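PDB 2YQU: 2-oxoglutarate dehydrogenase E3 component from Thermus thermophilus, which probably catalyses the NAD+-dependent oxidation of protein-bound dihydrolipoyl groups back to lipoyl, using one FAD per subunit. Local coordinates for residues E152-S157 with T232-E237; P164-R169 with V184-L189; D200-T205 with I225-R230; D207-R212 with Y351-L356. All coordinates share one frame; numbering follows the deposited sequence.

Overall arrangement
Contacts 1, 2 and 3 lie in the Rossmann-type NAD-binding part of the chain, round the parallel sheet built from strands 154-155, 255-258, 169-173, 192-196 and 224-226. Contact 1 covers one outer strand of that sheet and contact 3 involves the other, their centres about 19 Å apart; contact 2, its centre about 16 Å from that of contact 1, packs a loop on helix 177-188. Contacts 2 and 3 follow one another in the chain between the two segments of contact 1. Contact 4, whose centre is about 15 Å from that of contact 3, crosses it in sequence: helix 208-221, between the segments of contact 3, reaches helix 353-359 and so joins the NAD-binding fold to the dimerisation domain.

Contact 1. Residues E152-S157 with T232-E237; sequences ERVVTS and TAVVPE
V154 and V234 meet methyl to methyl where a beta meander covers the border of the Rossmann-type NAD-binding fold. Strand 154-155 is outermost in the five-stranded parallel sheet, and strand 231-237 is the first of three antiparallel strands packed over it. The two valine side chains cross obliquely. Each has CG1 anti to its backbone N (chi1 -177° in V154, -178° in V234), and the two CG1 atoms lie 3.5 Å apart, tighter than usual van der Waals contact. V234 CG1 also touches the other branch, 3.7 Å from V154 CG2, so one methyl rests against both prongs of its partner. V154 CG2 also lies against the ring of P236, 3.9 Å from P236 CD. A241 of the meander and V258 of the parallel sheet also pack on V154, while V256 and W146, the latter from a loop, pack on V234. At the other end of the strand, T232 and A233 form a classic beta bulge opposite E244. R153 sends its guanidinium to the carbonyl of D254 and offers the meander the aliphatic base of its side chain: R153 CB is 4.3 Å from P236 CB, and R153 CG lies 4.2 Å from E237 O.

Contact 2. Residues P164-R169 with V184-L189; sequences PEVPKR and VVWHRL
P167 and V166 meet the six-membered ring of W186, and V166 also touches L189. The proline approaches the indole obliquely, P167 CD 3.8 Å from W186 CE3, with the two side chains crossing at about a right angle. V166 comes in beside it at the ring's edge, close to the indole plane, its CG2 4.1 Å from W186 CZ3. The same valine sets both methyls against L189, just past the helix end: V166 CG2 is 3.9 Å from L189 CB, while V166 CG1 lies 3.6 Å from L189 O.

One step out, several groups set the indole's position. V185 CG1 lies 4.0 Å above the plane on one face, offset toward the rim of the W186 ring. The W186 NE1 hydrogen bonds to the carbonyl of A160, F163 meets the indole with ring planes at about 50°, and M81 touches it as well. An alanine in place of W186 would probably leave P167 CD and V166 CG2 facing a gap and the A160 carbonyl without its indole donor. Farther out, L75 packs on both V166 and L189, and E165 turns its carboxylate to a salt bridge with R255.

The arrangement belongs to a Rossmann fold: strand 169-173 leads through a glycine-rich turn (G174, G176) into helix 177-188, which holds G179, all three glycines being predicted to bind NAD+, and the far end of the helix is covered by the very loop that leads into that strand.

Contact 3. Residues D200-T205 with I225-R230; sequences DRILPT and IRTGVR
I202 and I225 form the close-packed end of this contact, their CG2 methyls 3.7 Å apart and the two side chains crossing at about a right angle. I202 carries CG1 in the crowded position between backbone N and carbonyl carbon (chi1 62°), with CG2 anti to the carbonyl carbon; that CG2 is the branch that meets the strand. It also comes 4.1 Å from T227 CG2, and both isoleucines are buried. T227 lies against the loop backbone, with its CG2 4.0 Å from R201 CA and its CB 3.9 Å from D200 C.

Toward D200 and G228 the fit becomes looser and wetter. The hydroxyl of T227 does not reach the loop directly; T227 OG1 donates instead to a water 2.8 Å away, and that water donates in turn to D200 O over 3.3 Å, bridging the two segments. Beyond it D200 CA and G228 N are 4.4 Å apart, and both residues are exposed. The charged side chains of the loop turn to each other here: R201 NH2 forms a salt bridge with D200 OD1 at 3.4 Å, its hydrogen bond weak, the oxygen lying in plane at the edge of the guanidinium.

The contact lies at one border of the parallel sheet. Strand 224-226 is its outermost strand, with V195 of strand 192-196 beside I225; E215 of helix 208-221 touches both I225 and T227, and L180 of helix 177-188 packs on I202.

Contact 4. Residues D207-R212 with Y351-L356; sequences DLEVSR and YTEEEL
D207 and T352, their CA atoms 5.0 Å apart, are the N-caps of two helices that meet start to start. Helix 208-221 belongs to the NAD-binding fold and helix 353-359 to the dimerisation domain, so the contact joins the two at their helix starts. T352 and E355 form a capping box; D207 OD1 caps its helix by accepting from E209 N. Across the contact each helix start gives an amide to an acid of the other. E353 N donates to D207 OD2 at 3.0 Å, fairly straight (162°) and nearly in line with the C-O bond. L208 N donates to E354 OE1 at 2.9 Å, from 45° above the carboxylate plane. A bend at chi2 (68°) turns CD of E354 back toward L208, and its carboxylate lies against that side chain, OE2 3.5 Å from L208 CB. An alanine at E354 would probably leave L208 N without this acceptor and open a gap beside the L208 side chain. D207 OD2 and E354 OE1 stand 3.8 Å apart; the amides at the helix starts are likely to offset this repulsion, as is K387, salt-bridged to D207, E209 and E353. E353 OE1 also hydrogen-bonds Y363 OH. Water ties the acids too: one molecule donates to D207 OD1 at 2.8 Å and to E354 OE2 at 2.7 Å, a second to E353 OE2 at 2.7 Å and weakly to E209 OE2.

Contact 1. Residues E152-S157 with T232-E237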
# COMPACT_ATOMS: atom_id res chain seq x y z
N GLU A 152 30.46 20.94 5.43
CA GLU A 152 29.80 22.11 5.99
C GLU A 152 28.96 22.78 4.90
O GLU A 152 27.73 22.70 4.94
CB GLU A 152 30.84 23.10 6.53
CG GLU A 152 31.50 22.66 7.83
CD GLU A 152 32.76 23.46 8.15
OE1 GLU A 152 33.01 24.49 7.48
OE2 GLU A 152 33.50 23.07 9.08
N ARG A 153 29.62 23.42 3.94
CA ARG A 153 28.97 24.08 2.82
C ARG A 153 28.80 23.15 1.62
O ARG A 153 27.79 23.21 0.93
CB ARG A 153 29.76 25.33 2.41
CG ARG A 153 29.64 26.50 3.39
CD ARG A 153 28.22 27.05 3.50
NE ARG A 153 28.12 28.22 4.38
CZ ARG A 153 26.97 28.74 4.80
NH1 ARG A 153 26.97 29.80 5.59
NH2 ARG A 153 25.81 28.20 4.43
N VAL A 154 29.81 22.33 1.35
CA VAL A 154 29.74 21.27 0.36
C VAL A 154 29.71 19.95 1.13
O VAL A 154 30.64 19.64 1.87
CB VAL A 154 30.96 21.29 -0.58
CG1 VAL A 154 30.84 20.22 -1.65
CG2 VAL A 154 31.11 22.67 -1.21
N VAL A 155 28.64 19.18 0.94
CA VAL A 155 28.31 18.08 1.84
C VAL A 155 27.93 16.79 1.13
O VAL A 155 27.66 16.78 -0.07
CB VAL A 155 27.11 18.46 2.75
CG1 VAL A 155 27.39 19.75 3.54
CG2 VAL A 155 25.81 18.59 1.95
N THR A 156 27.90 15.70 1.90
CA THR A 156 27.33 14.43 1.48
C THR A 156 25.93 14.27 2.06
O THR A 156 25.44 15.14 2.79
CB THR A 156 28.21 13.24 1.93
OG1 THR A 156 28.21 13.14 3.37
CG2 THR A 156 29.66 13.45 1.54
N SER A 157 25.31 13.13 1.79
CA SER A 157 23.95 12.88 2.23
C SER A 157 23.82 12.97 3.74
O SER A 157 22.79 13.38 4.25
CB SER A 157 23.45 11.52 1.73
OG SER A 157 24.38 10.49 1.99
N THR A 232 32.15 20.54 -13.23
CA THR A 232 33.61 20.47 -13.31
C THR A 232 34.29 20.83 -12.00
O THR A 232 35.46 20.50 -11.80
CB THR A 232 34.13 21.38 -14.43
OG1 THR A 232 33.56 22.69 -14.30
CG2 THR A 232 33.67 20.90 -15.79
N ALA A 233 33.58 21.52 -11.11
CA ALA A 233 34.11 21.84 -9.78
C ALA A 233 32.99 22.16 -8.79
O ALA A 233 31.96 22.69 -9.17
CB ALA A 233 35.08 23.03 -9.86
N VAL A 234 33.22 21.82 -7.53
CA VAL A 234 32.39 22.29 -6.43
C VAL A 234 33.34 22.77 -5.36
O VAL A 234 34.19 22.02 -4.90
CB VAL A 234 31.47 21.18 -5.88
CG1 VAL A 234 30.58 21.74 -4.75
CG2 VAL A 234 30.61 20.60 -6.99
N VAL A 235 33.21 24.05 -4.99
CA VAL A 235 34.16 24.68 -4.08
C VAL A 235 33.42 25.46 -2.99
O VAL A 235 32.52 26.23 -3.29
CB VAL A 235 35.10 25.66 -4.84
CG1 VAL A 235 36.19 26.19 -3.91
CG2 VAL A 235 35.71 24.99 -6.06
N PRO A 236 33.78 25.24 -1.73
CA PRO A 236 33.20 26.05 -0.65
C PRO A 236 33.68 27.50 -0.71
O PRO A 236 34.78 27.78 -1.18
CB PRO A 236 33.69 25.36 0.63
CG PRO A 236 34.82 24.49 0.23
CD PRO A 236 34.71 24.22 -1.23
N GLU A 237 32.81 28.41 -0.28
CA GLU A 237 33.12 29.83 -0.16
C GLU A 237 32.78 30.28 1.26
O GLU A 237 32.33 29.48 2.08
CB GLU A 237 32.34 30.62 -1.22
CG GLU A 237 32.81 30.32 -2.64
CD GLU A 237 31.91 30.90 -3.71
OE1 GLU A 237 32.42 31.10 -4.84
OE2 GLU A 237 30.72 31.14 -3.46

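Contact 2. Residues P164-R169 with V184-L189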
# COMPACT_ATOMS: atom_id res chain seq x y z
N PRO A 164 21.41 22.81 9.76
CA PRO A 164 20.98 23.59 10.93
C PRO A 164 19.91 24.67 10.64
O PRO A 164 19.33 25.22 11.58
CB PRO A 164 22.30 24.23 11.42
CG PRO A 164 23.19 24.27 10.21
CD PRO A 164 22.79 23.13 9.34
N GLU A 165 19.69 24.98 9.37
CA GLU A 165 18.55 25.77 8.92
C GLU A 165 18.21 25.37 7.49
O GLU A 165 18.99 24.68 6.83
CB GLU A 165 18.86 27.27 9.01
CG GLU A 165 19.93 27.78 8.05
CD GLU A 165 21.35 27.46 8.49
OE1 GLU A 165 22.12 26.96 7.65
OE2 GLU A 165 21.70 27.70 9.67
N VAL A 166 17.05 25.80 7.00
CA VAL A 166 16.69 25.55 5.61
C VAL A 166 17.59 26.40 4.71
O VAL A 166 17.67 27.62 4.89
CB VAL A 166 15.22 25.87 5.34
CG1 VAL A 166 14.87 25.58 3.88
CG2 VAL A 166 14.32 25.09 6.29
N PRO A 167 18.29 25.77 3.77
CA PRO A 167 19.13 26.54 2.84
C PRO A 167 18.26 27.34 1.89
O PRO A 167 17.34 26.79 1.29
CB PRO A 167 19.91 25.45 2.09
CG PRO A 167 19.08 24.23 2.19
CD PRO A 167 18.34 24.33 3.49
N LYS A 168 18.52 28.64 1.76
CA LYS A 168 17.77 29.45 0.81
C LYS A 168 17.93 28.88 -0.60
O LYS A 168 16.96 28.79 -1.34
CB LYS A 168 18.21 30.92 0.86
CG LYS A 168 17.33 31.83 0.01
CD LYS A 168 17.67 33.31 0.20
CE LYS A 168 17.47 34.09 -1.10
NZ LYS A 168 18.64 33.89 -2.04
N ARG A 169 19.15 28.48 -0.95
CA ARG A 169 19.44 27.83 -2.22
C ARG A 169 20.23 26.55 -1.97
O ARG A 169 21.23 26.56 -1.26
CB ARG A 169 20.23 28.78 -3.14
CG ARG A 169 19.42 29.98 -3.65
CD ARG A 169 20.12 30.80 -4.74
NE ARG A 169 21.30 31.51 -4.25
CZ ARG A 169 22.16 32.18 -5.03
NH1 ARG A 169 22.00 32.23 -6.35
NH2 ARG A 169 23.20 32.79 -4.48
N VAL A 184 14.07 17.07 -2.46
CA VAL A 184 12.64 17.25 -2.20
C VAL A 184 12.38 17.61 -0.73
O VAL A 184 11.55 18.47 -0.45
CB VAL A 184 11.84 15.99 -2.61
CG1 VAL A 184 10.43 15.97 -1.99
CG2 VAL A 184 11.75 15.90 -4.13
N VAL A 185 13.09 16.98 0.20
CA VAL A 185 12.92 17.27 1.62
C VAL A 185 13.06 18.77 1.87
O VAL A 185 12.21 19.37 2.52
CB VAL A 185 13.96 16.51 2.48
CG1 VAL A 185 14.07 17.12 3.87
CG2 VAL A 185 13.59 15.03 2.57
N TRP A 186 14.12 19.37 1.34
CA TRP A 186 14.44 20.77 1.62
C TRP A 186 13.61 21.71 0.76
O TRP A 186 13.25 22.81 1.21
CB TRP A 186 15.95 21.01 1.51
CG TRP A 186 16.68 20.26 2.59
CD1 TRP A 186 17.43 19.13 2.45
CD2 TRP A 186 16.64 20.54 3.99
NE1 TRP A 186 17.89 18.71 3.67
CE2 TRP A 186 17.42 19.56 4.64
CE3 TRP A 186 16.05 21.53 4.78
CZ2 TRP A 186 17.62 19.54 6.02
CZ3 TRP A 186 16.24 21.52 6.15
CH2 TRP A 186 17.03 20.53 6.76
N HIS A 187 13.25 21.27 -0.44
CA HIS A 187 12.34 22.03 -1.30
C HIS A 187 10.98 22.24 -0.61
O HIS A 187 10.41 23.32 -0.65
CB HIS A 187 12.14 21.34 -2.64
CG HIS A 187 11.04 21.92 -3.45
ND1 HIS A 187 11.11 23.18 -4.01
CD2 HIS A 187 9.81 21.44 -3.76
CE1 HIS A 187 9.97 23.44 -4.64
NE2 HIS A 187 9.17 22.40 -4.50
N ARG A 188 10.49 21.18 0.03
CA ARG A 188 9.23 21.25 0.77
C ARG A 188 9.27 22.28 1.90
O ARG A 188 8.23 22.81 2.29
CB ARG A 188 8.90 19.89 1.37
CG ARG A 188 8.49 18.88 0.37
CD ARG A 188 8.49 17.48 0.93
NE ARG A 188 7.91 16.53 -0.00
CZ ARG A 188 7.87 15.22 0.21
NH1 ARG A 188 8.34 14.71 1.34
NH2 ARG A 188 7.32 14.42 -0.70
N LEU A 189 10.46 22.52 2.45
CA LEU A 189 10.63 23.45 3.56
C LEU A 189 11.01 24.87 3.11
O LEU A 189 11.28 25.73 3.95
CB LEU A 189 11.68 22.89 4.53
CG LEU A 189 11.32 21.52 5.12
CD1 LEU A 189 12.38 21.07 6.09
CD2 LEU A 189 9.95 21.53 5.80

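Contact 3. Residues D200-T205 with I225-R230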
# COMPACT_ATOMS: atom_id res chain seq x y z
N ASP A 200 21.41 12.04 -19.50
CA ASP A 200 20.28 12.70 -20.15
C ASP A 200 18.93 12.46 -19.46
O ASP A 200 17.88 12.73 -20.04
CB ASP A 200 20.18 12.30 -21.63
CG ASP A 200 19.79 10.83 -21.83
OD1 ASP A 200 19.69 10.06 -20.84
OD2 ASP A 200 19.56 10.36 -22.96
N ARG A 201 18.97 11.93 -18.24
CA ARG A 201 17.77 11.69 -17.45
C ARG A 201 18.13 11.52 -15.97
O ARG A 201 19.28 11.29 -15.63
CB ARG A 201 17.06 10.43 -17.94
CG ARG A 201 17.90 9.18 -17.79
CD ARG A 201 17.42 8.02 -18.61
NE ARG A 201 18.05 6.78 -18.15
CZ ARG A 201 19.25 6.35 -18.53
NH1 ARG A 201 19.71 5.20 -18.05
NH2 ARG A 201 20.00 7.04 -19.39
N ILE A 202 17.12 11.65 -15.11
CA ILE A 202 17.28 11.36 -13.69
C ILE A 202 16.83 9.93 -13.40
O ILE A 202 16.23 9.28 -14.26
CB ILE A 202 16.51 12.38 -12.82
CG1 ILE A 202 15.00 12.32 -13.08
CG2 ILE A 202 17.03 13.80 -13.08
CD1 ILE A 202 14.19 13.12 -12.08
N LEU A 203 17.13 9.45 -12.20
CA LEU A 203 16.74 8.12 -11.76
C LEU A 203 17.05 7.05 -12.81
O LEU A 203 16.13 6.40 -13.33
CB LEU A 203 15.25 8.12 -11.38
CG LEU A 203 14.86 9.19 -10.35
CD1 LEU A 203 13.37 9.21 -10.14
CD2 LEU A 203 15.57 8.95 -9.03
N PRO A 204 18.33 6.86 -13.13
CA PRO A 204 18.73 5.99 -14.24
C PRO A 204 18.39 4.50 -14.09
O PRO A 204 18.37 3.81 -15.10
CB PRO A 204 20.25 6.19 -14.31
CG PRO A 204 20.64 6.59 -12.95
CD PRO A 204 19.50 7.45 -12.45
N THR A 205 18.13 4.02 -12.87
CA THR A 205 17.74 2.62 -12.66
C THR A 205 16.27 2.38 -12.95
O THR A 205 15.85 1.23 -13.06
CB THR A 205 18.04 2.16 -11.21
OG1 THR A 205 17.32 2.97 -10.27
CG2 THR A 205 19.51 2.34 -10.85
N ILE A 225 15.45 21.06 -12.57
CA ILE A 225 16.16 19.85 -12.96
C ILE A 225 16.90 20.10 -14.28
O ILE A 225 16.29 20.44 -15.29
CB ILE A 225 15.18 18.65 -13.16
CG1 ILE A 225 14.24 18.48 -11.96
CG2 ILE A 225 15.95 17.36 -13.42
CD1 ILE A 225 14.92 18.15 -10.67
N ARG A 226 18.21 19.90 -14.27
CA ARG A 226 19.03 20.13 -15.46
C ARG A 226 19.87 18.90 -15.74
O ARG A 226 20.85 18.64 -15.05
CB ARG A 226 19.93 21.34 -15.27
CG ARG A 226 19.17 22.62 -15.04
CD ARG A 226 20.07 23.78 -14.74
NE ARG A 226 20.93 24.06 -15.89
CZ ARG A 226 21.94 24.92 -15.88
NH1 ARG A 226 22.24 25.61 -14.79
NH2 ARG A 226 22.64 25.09 -16.99
N THR A 227 19.47 18.16 -16.76
CA THR A 227 20.21 16.99 -17.20
C THR A 227 21.17 17.37 -18.33
O THR A 227 21.12 18.49 -18.84
CB THR A 227 19.25 15.89 -17.68
OG1 THR A 227 18.44 16.38 -18.76
CG2 THR A 227 18.25 15.53 -16.57
N GLY A 228 22.06 16.45 -18.70
CA GLY A 228 23.04 16.71 -19.74
C GLY A 228 24.05 17.79 -19.39
O GLY A 228 24.57 18.47 -20.27
N VAL A 229 24.35 17.94 -18.10
CA VAL A 229 25.23 18.99 -17.58
C VAL A 229 26.38 18.35 -16.81
O VAL A 229 26.16 17.58 -15.87
CB VAL A 229 24.44 19.94 -16.66
CG1 VAL A 229 25.37 20.84 -15.85
CG2 VAL A 229 23.45 20.77 -17.47
N ARG A 230 27.61 18.67 -17.21
CA ARG A 230 28.79 18.18 -16.52
C ARG A 230 29.33 19.21 -15.53
O ARG A 230 29.83 20.27 -15.92
CB ARG A 230 29.88 17.81 -17.52
CG ARG A 230 31.09 17.16 -16.85
CD ARG A 230 31.96 16.36 -17.79
NE ARG A 230 32.75 17.21 -18.67
CZ ARG A 230 33.92 17.76 -18.34
NH1 ARG A 230 34.47 17.58 -17.15
NH2 ARG A 230 34.55 18.51 -19.23
O HOH W 1 15.95 15.27 -19.29

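Contact 4. Residues D207-R212 with Y351-L356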
# COMPACT_ATOMS: atom_id res chain seq x y z
N ASP A 207 12.70 2.59 -15.21
CA ASP A 207 12.25 2.54 -16.59
C ASP A 207 12.23 3.95 -17.16
O ASP A 207 11.86 4.89 -16.47
CB ASP A 207 10.86 1.92 -16.63
CG ASP A 207 10.34 1.71 -18.03
OD1 ASP A 207 9.74 2.64 -18.58
OD2 ASP A 207 10.45 0.63 -18.65
N LEU A 208 12.65 4.08 -18.42
CA LEU A 208 12.84 5.40 -19.02
C LEU A 208 11.57 6.23 -18.96
O LEU A 208 11.63 7.42 -18.69
CB LEU A 208 13.31 5.28 -20.48
CG LEU A 208 14.75 5.68 -20.84
CD1 LEU A 208 15.76 5.10 -19.89
CD2 LEU A 208 15.07 5.23 -22.27
N GLU A 209 10.43 5.59 -19.22
CA GLU A 209 9.13 6.27 -19.14
C GLU A 209 8.88 6.90 -17.76
O GLU A 209 8.40 8.02 -17.64
CB GLU A 209 8.01 5.27 -19.45
CG GLU A 209 6.77 5.87 -20.09
CD GLU A 209 5.94 4.83 -20.80
OE1 GLU A 209 5.60 3.81 -20.16
OE2 GLU A 209 5.63 5.02 -22.00
N VAL A 210 9.24 6.15 -16.72
CA VAL A 210 9.08 6.59 -15.34
C VAL A 210 10.06 7.72 -14.99
O VAL A 210 9.68 8.69 -14.34
CB VAL A 210 9.26 5.38 -14.39
CG1 VAL A 210 9.35 5.81 -12.94
CG2 VAL A 210 8.12 4.41 -14.58
N SER A 211 11.31 7.60 -15.42
CA SER A 211 12.30 8.68 -15.28
C SER A 211 11.79 9.98 -15.90
O SER A 211 11.86 11.04 -15.29
CB SER A 211 13.62 8.28 -15.95
OG SER A 211 14.33 7.35 -15.15
N ARG A 212 11.24 9.88 -17.10
CA ARG A 212 10.72 11.06 -17.80
C ARG A 212 9.55 11.67 -17.04
O ARG A 212 9.48 12.88 -16.88
CB ARG A 212 10.28 10.71 -19.22
CG ARG A 212 11.43 10.53 -20.19
CD ARG A 212 11.05 10.62 -21.66
NE ARG A 212 12.03 9.89 -22.46
CZ ARG A 212 11.99 8.57 -22.69
NH1 ARG A 212 11.00 7.82 -22.22
NH2 ARG A 212 12.95 8.01 -23.42
N TYR A 351 12.39 -6.35 -14.85
CA TYR A 351 13.08 -5.73 -15.98
C TYR A 351 12.37 -4.48 -16.47
O TYR A 351 11.14 -4.43 -16.49
CB TYR A 351 13.21 -6.73 -17.13
CG TYR A 351 14.22 -7.84 -16.89
CD1 TYR A 351 13.85 -9.18 -17.02
CD2 TYR A 351 15.53 -7.55 -16.54
CE1 TYR A 351 14.78 -10.19 -16.81
CE2 TYR A 351 16.46 -8.55 -16.32
CZ TYR A 351 16.08 -9.87 -16.46
OH TYR A 351 17.01 -10.86 -16.24
N THR A 352 13.15 -3.49 -16.88
CA THR A 352 12.62 -2.34 -17.60
C THR A 352 12.40 -2.71 -19.05
O THR A 352 12.92 -3.71 -19.52
CB THR A 352 13.58 -1.14 -17.54
OG1 THR A 352 14.81 -1.48 -18.18
CG2 THR A 352 13.97 -0.77 -16.10
N GLU A 353 11.63 -1.88 -19.75
CA GLU A 353 11.50 -1.99 -21.20
C GLU A 353 12.87 -1.95 -21.88
O GLU A 353 13.10 -2.69 -22.82
CB GLU A 353 10.61 -0.87 -21.74
CG GLU A 353 9.15 -1.02 -21.37
CD GLU A 353 8.23 -0.34 -22.36
OE1 GLU A 353 8.40 -0.59 -23.58
OE2 GLU A 353 7.34 0.42 -21.92
N GLU A 354 13.77 -1.13 -21.36
CA GLU A 354 15.13 -0.98 -21.91
C GLU A 354 15.89 -2.29 -21.83
O GLU A 354 16.54 -2.70 -22.80
CB GLU A 354 15.91 0.12 -21.19
CG GLU A 354 15.45 1.54 -21.53
CD GLU A 354 14.06 1.84 -21.01
OE1 GLU A 354 13.88 1.80 -19.78
OE2 GLU A 354 13.15 2.07 -21.84
N GLU A 355 15.79 -2.96 -20.68
CA GLU A 355 16.47 -4.24 -20.47
C GLU A 355 15.86 -5.34 -21.34
O GLU A 355 16.59 -6.15 -21.90
CB GLU A 355 16.45 -4.63 -18.99
CG GLU A 355 17.34 -3.73 -18.14
CD GLU A 355 17.15 -3.93 -16.65
OE1 GLU A 355 18.17 -4.01 -15.93
OE2 GLU A 355 16.00 -4.00 -16.17
N LEU A 356 14.53 -5.37 -21.47
CA LEU A 356 13.87 -6.36 -22.31
C LEU A 356 14.26 -6.20 -23.78
O LEU A 356 14.57 -7.18 -24.44
CB LEU A 356 12.34 -6.26 -22.17
CG LEU A 356 11.75 -6.54 -20.78
CD1 LEU A 356 10.23 -6.53 -20.84
CD2 LEU A 356 12.25 -7.86 -20.21
O HOH W 2 10.60 2.80 -21.22
O HOH W 3 5.58 1.84 -23.38